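Local coordinates for phosphonomutase (Burkholderia cenocepacia J2315, PDB 4MG4), which is a TIM-barrel protein named as a phosphonomutase and belonging to the phosphoenolpyruvate phosphomutase family, at residues Ile117-Glu122 and Tyr155-Arg160; Val219-Glu224 and Ile239-Tyr244. All blocks are in the same frame, centred on the assembly; numbering follows the deposited sequence.

Contact 1 (Ile117-Glu122 and Tyr155-Arg160); sequences IGCNLE and YFINAR
With CG anti to the backbone N in both E122 (chi1 -171°) and R160 (chi1 175°), these two side chains leave adjacent strands side by side and point the same way. The E122 carboxylate stacks on one face of the R160 guanidinium, their planes 17° apart. OE2 of E122 lies 3.4 Å from NE of R160 but well out of the guanidinium plane, a salt bridge of charges alone; NE has its stronger partner in D162, a second salt bridge. A water joins NH1 of R160 to ND2 of N120. The strands 118-122 and 156-160 are parallel neighbours in a TIM barrel, tied by the beta-alpha-beta crossover through helix 134-150. On the barrel's inner face ND2 of N158 donates to OD1 of N120 at 3.1 Å, from above the carbonyl plane, and also reaches N218: an amide suits this interior because it can bridge polar neighbours. Y155 turns to the helices instead, its ring lying flat over G118, whose CA sits 3.7 Å from the ring centroid, while a CB on G118 would clash with O of F156. SG of C119, small and apolar enough for the helix side, meets CE2 of Y155 at 3.8 Å, and the hydroxyl of Y155 bonds to S111.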
ATOM      1  N   ILE A 117      -2.828   6.533  19.720  1.00 10.90           N
ATOM      2  CA  ILE A 117      -3.289   7.410  20.808  1.00 10.86           C
ATOM      3  C   ILE A 117      -4.793   7.702  20.752  1.00 10.48           C
ATOM      4  O   ILE A 117      -5.307   8.543  21.474  1.00 10.08           O
ATOM      5  CB  ILE A 117      -2.430   8.700  20.876  1.00 11.75           C
ATOM      6  CG1 ILE A 117      -2.320   9.419  19.538  1.00 11.89           C
ATOM      7  CG2 ILE A 117      -1.037   8.291  21.326  1.00 12.89           C
ATOM      8  CD1 ILE A 117      -3.628   9.845  18.915  1.00 11.86           C
ATOM      9  N   GLY A 118      -5.486   6.975  19.891  1.00 10.16           N
ATOM     10  CA  GLY A 118      -6.934   6.989  19.888  1.00  9.91           C
ATOM     11  C   GLY A 118      -7.474   5.983  18.914  1.00  9.97           C
ATOM     12  O   GLY A 118      -6.685   5.266  18.231  1.00  9.32           O
ATOM     13  N   CYS A 119      -8.801   5.884  18.848  1.00  9.46           N
ATOM     14  CA  CYS A 119      -9.452   4.947  17.971  1.00  9.97           C
ATOM     15  C   CYS A 119     -10.795   5.444  17.490  1.00  9.50           C
ATOM     16  O   CYS A 119     -11.377   6.396  18.045  1.00  9.04           O
ATOM     17  CB  CYS A 119      -9.635   3.561  18.604  1.00 10.72           C
ATOM     18  SG  CYS A 119     -10.818   3.557  19.963  1.00 11.36           S
ATOM     19  N   ASN A 120     -11.280   4.808  16.426  1.00  9.68           N
ATOM     20  CA  ASN A 120     -12.715   4.815  16.136  1.00  9.55           C
ATOM     21  C   ASN A 120     -13.281   3.463  16.549  1.00 10.37           C
ATOM     22  O   ASN A 120     -12.682   2.397  16.225  1.00 10.97           O
ATOM     23  CB  ASN A 120     -13.042   4.969  14.673  1.00  9.77           C
ATOM     24  CG  ASN A 120     -12.964   6.415  14.197  1.00  9.91           C
ATOM     25  OD1 ASN A 120     -12.314   7.260  14.814  1.00  9.41           O
ATOM     26  ND2 ASN A 120     -13.639   6.692  13.084  1.00 10.46           N
ATOM     27  N   LEU A 121     -14.403   3.512  17.270  1.00 10.44           N
ATOM     28  CA  LEU A 121     -15.083   2.282  17.740  1.00 11.30           C
ATOM     29  C   LEU A 121     -16.542   2.431  17.369  1.00 11.22           C
ATOM     30  O   LEU A 121     -17.186   3.396  17.779  1.00 10.73           O
ATOM     31  CB  LEU A 121     -14.927   2.122  19.266  1.00 11.80           C
ATOM     32  CG  LEU A 121     -15.529   0.902  19.950  1.00 12.81           C
ATOM     33  CD1 LEU A 121     -14.906  -0.360  19.393  1.00 13.29           C
ATOM     34  CD2 LEU A 121     -15.271   1.026  21.437  1.00 12.60           C
ATOM     35  N   GLU A 122     -17.048   1.493  16.583  1.00 11.63           N
ATOM     36  CA  GLU A 122     -18.324   1.572  15.920  1.00 12.76           C
ATOM     37  C   GLU A 122     -19.379   0.684  16.593  1.00 12.74           C
ATOM     38  O   GLU A 122     -19.071  -0.427  17.084  1.00 12.30           O
ATOM     39  CB  GLU A 122     -18.073   1.091  14.479  1.00 16.58           C
ATOM     40  CG  GLU A 122     -19.173   1.252  13.490  1.00 19.57           C
ATOM     41  CD  GLU A 122     -18.696   0.841  12.080  1.00 22.09           C
ATOM     42  OE1 GLU A 122     -17.445   0.705  11.914  1.00 21.05           O
ATOM     43  OE2 GLU A 122     -19.542   0.764  11.150  1.00 24.86           O
ATOM     44  N   TYR A 155      -5.844   9.052  25.683  1.00 13.09           N
ATOM     45  CA  TYR A 155      -6.295   8.244  24.534  1.00 11.66           C
ATOM     46  C   TYR A 155      -7.701   8.638  24.157  1.00 11.54           C
ATOM     47  O   TYR A 155      -8.587   8.719  25.023  1.00 12.20           O
ATOM     48  CB  TYR A 155      -6.291   6.773  24.913  1.00 12.13           C
ATOM     49  CG  TYR A 155      -6.611   5.772  23.812  1.00 11.11           C
ATOM     50  CD1 TYR A 155      -5.622   5.225  23.018  1.00 11.29           C
ATOM     51  CD2 TYR A 155      -7.901   5.350  23.579  1.00 11.39           C
ATOM     52  CE1 TYR A 155      -5.929   4.255  22.038  1.00 11.12           C
ATOM     53  CE2 TYR A 155      -8.207   4.368  22.643  1.00 11.21           C
ATOM     54  CZ  TYR A 155      -7.212   3.830  21.856  1.00 11.07           C
ATOM     55  OH  TYR A 155      -7.463   2.851  20.905  1.00 11.09           O
ATOM     56  N   PHE A 156      -7.891   8.921  22.879  1.00 10.28           N
ATOM     57  CA  PHE A 156      -9.143   9.508  22.383  1.00  9.99           C
ATOM     58  C   PHE A 156     -10.021   8.412  21.751  1.00  9.72           C
ATOM     59  O   PHE A 156      -9.723   7.864  20.653  1.00 10.26           O
ATOM     60  CB  PHE A 156      -8.808  10.622  21.411  1.00  9.86           C
ATOM     61  CG  PHE A 156      -9.959  11.526  21.069  1.00  9.67           C
ATOM     62  CD1 PHE A 156     -10.964  11.105  20.183  1.00 10.01           C
ATOM     63  CD2 PHE A 156     -10.026  12.789  21.590  1.00  9.76           C
ATOM     64  CE1 PHE A 156     -12.041  11.935  19.866  1.00 10.09           C
ATOM     65  CE2 PHE A 156     -11.122  13.616  21.274  1.00 10.09           C
ATOM     66  CZ  PHE A 156     -12.115  13.183  20.435  1.00  9.76           C
ATOM     67  N   ILE A 157     -11.149   8.134  22.399  1.00  9.27           N
ATOM     68  CA  ILE A 157     -12.148   7.183  21.880  1.00  9.30           C
ATOM     69  C   ILE A 157     -13.187   7.950  21.101  1.00  8.88           C
ATOM     70  O   ILE A 157     -13.983   8.683  21.669  1.00  8.49           O
ATOM     71  CB  ILE A 157     -12.807   6.333  23.014  1.00  9.99           C
ATOM     72  CG1 ILE A 157     -11.713   5.510  23.734  1.00 10.17           C
ATOM     73  CG2 ILE A 157     -13.860   5.407  22.443  1.00 10.29           C
ATOM     74  CD1 ILE A 157     -12.228   4.818  24.992  1.00 11.04           C
ATOM     75  N   ASN A 158     -13.131   7.801  19.789  1.00  8.73           N
ATOM     76  CA  ASN A 158     -14.083   8.454  18.881  1.00  8.35           C
ATOM     77  C   ASN A 158     -15.169   7.402  18.619  1.00  8.62           C
ATOM     78  O   ASN A 158     -14.943   6.444  17.923  1.00  8.65           O
ATOM     79  CB  ASN A 158     -13.376   8.864  17.596  1.00  8.46           C
ATOM     80  CG  ASN A 158     -14.165   9.847  16.750  1.00  8.66           C
ATOM     81  OD1 ASN A 158     -14.867  10.717  17.262  1.00  9.29           O
ATOM     82  ND2 ASN A 158     -13.954   9.777  15.436  1.00  8.35           N
ATOM     83  N   ALA A 159     -16.358   7.570  19.217  1.00  8.54           N
ATOM     84  CA  ALA A 159     -17.446   6.603  19.123  1.00  8.66           C
ATOM     85  C   ALA A 159     -18.226   6.870  17.864  1.00  8.96           C
ATOM     86  O   ALA A 159     -18.818   7.945  17.709  1.00  9.64           O
ATOM     87  CB  ALA A 159     -18.399   6.684  20.346  1.00  8.67           C
ATOM     88  N   ARG A 160     -18.162   5.922  16.930  1.00  9.49           N
ATOM     89  CA  ARG A 160     -18.872   5.995  15.682  1.00  9.92           C
ATOM     90  C   ARG A 160     -20.252   5.392  15.851  1.00 10.19           C
ATOM     91  O   ARG A 160     -20.405   4.299  16.395  1.00 10.95           O
ATOM     92  CB  ARG A 160     -18.119   5.166  14.652  1.00 10.69           C
ATOM     93  CG  ARG A 160     -18.870   5.084  13.350  1.00 11.46           C
ATOM     94  CD  ARG A 160     -18.040   4.454  12.246  1.00 11.80           C
ATOM     95  NE  ARG A 160     -18.887   4.084  11.136  1.00 13.16           N
ATOM     96  CZ  ARG A 160     -18.465   3.913   9.867  1.00 16.46           C
ATOM     97  NH1 ARG A 160     -17.192   4.122   9.543  1.00 16.86           N
ATOM     98  NH2 ARG A 160     -19.344   3.570   8.919  1.00 17.71           N
TER
HETATM   99  O   HOH W   1     -14.824   4.594  11.350  1.00 12.41           O
HETATM  100  O   HOH W   2     -19.524   3.215  19.163  1.00 11.36           O

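Contact 2 (Val219-Glu224 and Ile239-Tyr244); sequences VMRVAE and ISHGPY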
ATOM      1  N   VAL A 219     -17.767  14.568  11.288  1.00 10.57           N
ATOM      2  CA  VAL A 219     -18.574  14.174  10.135  1.00 11.60           C
ATOM      3  C   VAL A 219     -17.627  13.769   9.013  1.00 12.68           C
ATOM      4  O   VAL A 219     -16.407  14.033   9.085  1.00 11.05           O
ATOM      5  CB  VAL A 219     -19.529  15.282   9.662  1.00 12.71           C
ATOM      6  CG1 VAL A 219     -20.567  15.577  10.718  1.00 13.04           C
ATOM      7  CG2 VAL A 219     -18.730  16.522   9.302  1.00 13.30           C
ATOM      8  N   MET A 220     -18.189  13.095   7.995  1.00 14.93           N
ATOM      9  CA  MET A 220     -17.396  12.569   6.858  1.00 18.51           C
ATOM     10  C   MET A 220     -17.685  13.525   5.715  1.00 22.69           C
ATOM     11  O   MET A 220     -18.805  13.980   5.573  1.00 28.92           O
ATOM     12  CB  MET A 220     -17.694  11.032   6.533  1.00 22.37           C
ATOM     13  CG  MET A 220     -16.448  10.158   6.051  1.00 21.27           C
ATOM     14  SD  MET A 220     -16.944   8.456   5.705  1.00 38.10           S
ATOM     15  CE  MET A 220     -17.528   8.646   4.039  1.00 38.63           C
ATOM     16  N   ARG A 221     -16.665  13.912   4.950  1.00 21.40           N
ATOM     17  CA  ARG A 221     -16.889  14.670   3.714  1.00 26.14           C
ATOM     18  C   ARG A 221     -16.938  13.659   2.572  1.00 29.74           C
ATOM     19  O   ARG A 221     -16.065  12.819   2.475  1.00 29.29           O
ATOM     20  CB  ARG A 221     -15.743  15.633   3.483  1.00 27.74           C
ATOM     21  CG  ARG A 221     -15.826  16.877   4.303  1.00 31.69           C
ATOM     22  CD  ARG A 221     -15.452  18.126   3.523  1.00 35.65           C
ATOM     23  NE  ARG A 221     -16.073  18.143   2.210  1.00 40.82           N
ATOM     24  CZ  ARG A 221     -15.440  18.178   1.045  1.00 47.53           C
ATOM     25  NH1 ARG A 221     -14.107  18.203   0.973  1.00 52.62           N
ATOM     26  NH2 ARG A 221     -16.160  18.174  -0.065  1.00 51.08           N
ATOM     27  N   VAL A 222     -17.977  13.662   1.752  1.00 34.60           N
ATOM     28  CA  VAL A 222     -17.924  12.756   0.572  1.00 41.49           C
ATOM     29  C   VAL A 222     -18.060  13.564  -0.714  1.00 41.78           C
ATOM     30  O   VAL A 222     -17.175  13.557  -1.567  1.00 46.92           O
ATOM     31  CB  VAL A 222     -18.935  11.581   0.653  1.00 45.84           C
ATOM     32  CG1 VAL A 222     -20.386  12.050   0.551  1.00 47.50           C
ATOM     33  CG2 VAL A 222     -18.636  10.551  -0.425  1.00 49.19           C
ATOM     34  N   ALA A 223     -19.138  14.307  -0.831  1.00 43.85           N
ATOM     35  CA  ALA A 223     -19.382  15.007  -2.075  1.00 46.77           C
ATOM     36  C   ALA A 223     -18.524  16.250  -2.028  1.00 45.40           C
ATOM     37  O   ALA A 223     -17.782  16.470  -1.051  1.00 48.32           O
ATOM     38  CB  ALA A 223     -20.852  15.360  -2.182  1.00 48.67           C
ATOM     39  N   GLU A 224     -18.644  17.086  -3.049  1.00 39.01           N
ATOM     40  CA  GLU A 224     -18.112  18.430  -2.971  1.00 38.69           C
ATOM     41  C   GLU A 224     -18.795  19.217  -1.851  1.00 37.47           C
ATOM     42  O   GLU A 224     -18.168  20.111  -1.294  1.00 37.02           O
ATOM     43  CB  GLU A 224     -18.307  19.192  -4.300  1.00 39.14           C
ATOM     44  N   ILE A 239     -13.120  16.244  10.734  1.00 10.65           N
ATOM     45  CA  ILE A 239     -13.583  15.902   9.405  1.00 11.87           C
ATOM     46  C   ILE A 239     -12.779  14.687   8.877  1.00 12.15           C
ATOM     47  O   ILE A 239     -11.547  14.712   8.907  1.00 14.59           O
ATOM     48  CB  ILE A 239     -13.448  17.089   8.435  1.00 13.74           C
ATOM     49  CG1 ILE A 239     -14.422  18.187   8.873  1.00 14.98           C
ATOM     50  CG2 ILE A 239     -13.718  16.632   7.017  1.00 14.97           C
ATOM     51  CD1 ILE A 239     -14.237  19.495   8.180  1.00 16.58           C
ATOM     52  N   SER A 240     -13.504  13.671   8.437  1.00 11.97           N
ATOM     53  CA  SER A 240     -13.030  12.414   7.877  1.00 12.95           C
ATOM     54  C   SER A 240     -13.356  12.317   6.422  1.00 13.28           C
ATOM     55  O   SER A 240     -14.278  12.991   5.931  1.00 11.73           O
ATOM     56  CB  SER A 240     -13.832  11.219   8.590  1.00 13.75           C
ATOM     57  OG  SER A 240     -13.470  11.224   9.837  1.00 17.51           O
ATOM     58  N   HIS A 241     -12.562  11.495   5.723  1.00 14.07           N
ATOM     59  CA  HIS A 241     -12.768  11.295   4.273  1.00 16.49           C
ATOM     60  C   HIS A 241     -12.910   9.822   3.857  1.00 17.38           C
ATOM     61  O   HIS A 241     -12.988   9.496   2.630  1.00 18.00           O
ATOM     62  CB  HIS A 241     -11.601  11.980   3.503  1.00 18.09           C
ATOM     63  CG  HIS A 241     -11.489  13.452   3.747  1.00 20.31           C
ATOM     64  ND1 HIS A 241     -10.692  13.993   4.739  1.00 24.46           N
ATOM     65  CD2 HIS A 241     -12.113  14.505   3.158  1.00 22.37           C
ATOM     66  CE1 HIS A 241     -10.817  15.314   4.736  1.00 25.28           C
ATOM     67  NE2 HIS A 241     -11.656  15.648   3.771  1.00 24.98           N
ATOM     68  N   GLY A 242     -12.971   8.910   4.829  1.00 17.89           N
ATOM     69  CA  GLY A 242     -13.047   7.479   4.512  1.00 16.05           C
ATOM     70  C   GLY A 242     -11.955   7.059   3.561  1.00 17.07           C
ATOM     71  O   GLY A 242     -10.821   7.506   3.664  1.00 16.20           O
ATOM     72  N   PRO A 243     -12.297   6.149   2.630  1.00 17.04           N
ATOM     73  CA  PRO A 243     -11.205   5.622   1.770  1.00 17.23           C
ATOM     74  C   PRO A 243     -10.892   6.486   0.563  1.00 18.10           C
ATOM     75  O   PRO A 243     -10.159   6.044  -0.335  1.00 17.09           O
ATOM     76  CB  PRO A 243     -11.762   4.285   1.310  1.00 17.27           C
ATOM     77  CG  PRO A 243     -13.210   4.492   1.262  1.00 17.97           C
ATOM     78  CD  PRO A 243     -13.566   5.451   2.404  1.00 18.17           C
ATOM     79  N   TYR A 244     -11.384   7.718   0.498  1.00 18.02           N
ATOM     80  CA  TYR A 244     -11.074   8.614  -0.625  1.00 20.23           C
ATOM     81  C   TYR A 244      -9.583   8.766  -0.996  1.00 19.32           C
ATOM     82  O   TYR A 244      -9.250   8.636  -2.194  1.00 19.12           O
ATOM     83  CB  TYR A 244     -11.694   9.982  -0.336  1.00 22.60           C
ATOM     84  CG  TYR A 244     -11.406  11.039  -1.384  1.00 25.72           C
ATOM     85  CD1 TYR A 244     -12.140  11.073  -2.544  1.00 28.84           C
ATOM     86  CD2 TYR A 244     -10.481  12.025  -1.161  1.00 27.11           C
ATOM     87  CE1 TYR A 244     -11.920  12.038  -3.508  1.00 30.85           C
ATOM     88  CE2 TYR A 244     -10.254  13.009  -2.119  1.00 31.11           C
ATOM     89  CZ  TYR A 244     -10.981  13.007  -3.280  1.00 31.82           C
ATOM     90  OH  TYR A 244     -10.780  14.008  -4.218  1.00 37.30           O
TER
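V219 and M220 pair in parallel with I239 and S240 through two nearly straight hydrogen bonds, S240 N to V219 O at 3.0 Å and R221 N to S240 O at 2.7 Å, before both chains leave the sheet. These strands are the seventh and eighth of the TIM barrel, joined by a beta-alpha-beta crossover through helix 228-234. V219 and I239 point to the helix side, where their branched apolar side chains pack on L231. R221 follows them with its aliphatic part: CG lies 3.4 Å from CG2 of I239, and CB is 3.8 Å from CD2 of H241. With chi3 at 45° the arginine chain bends, and its NE donates to the carbonyl of P226. A long side chain suits this border, giving methylenes to isoleucine and a polar end to a loop carbonyl. The H241 ring stacks with F31, and its ND1 is bonded to the carbonyl of L30, linking the eighth strand's end to the first. Facing the barrel interior, CG of M220 touches CB of S240 at 3.8 Å, both side chains meeting F196, while the S240 hydroxyl pairs with N218. A type II' turn runs from H241 to Y244, with G242 at positive phi (52°), where glycine is readily accommodated. SD of M220 lies 4.1 Å from N of G242, a buried amide nitrogen that has no partner in the model.

In the fold
Both contacts join successive parallel strands of one closed eight-stranded barrel, each across a beta-alpha-beta unit, but they differ in depth. Contact 1 is buried, its centre about 6 Å from that of the chain, and runs through five paired residues; contact 2, its centre about 11 Å from it and partly buried, pairs only two before its segments become loop and turn. Amides and a charged pair lie on the inward side of contact 1, beside a phenylalanine, whereas contact 2 relies more on methionine, serine and the aliphatic part of an arginine. Their centres lie about 17 Å apart and their nearest atoms about 6 Å, without touching. N218 bonds to side chains of both, and Y244 of contact 2 packs on L256 of the second subunit.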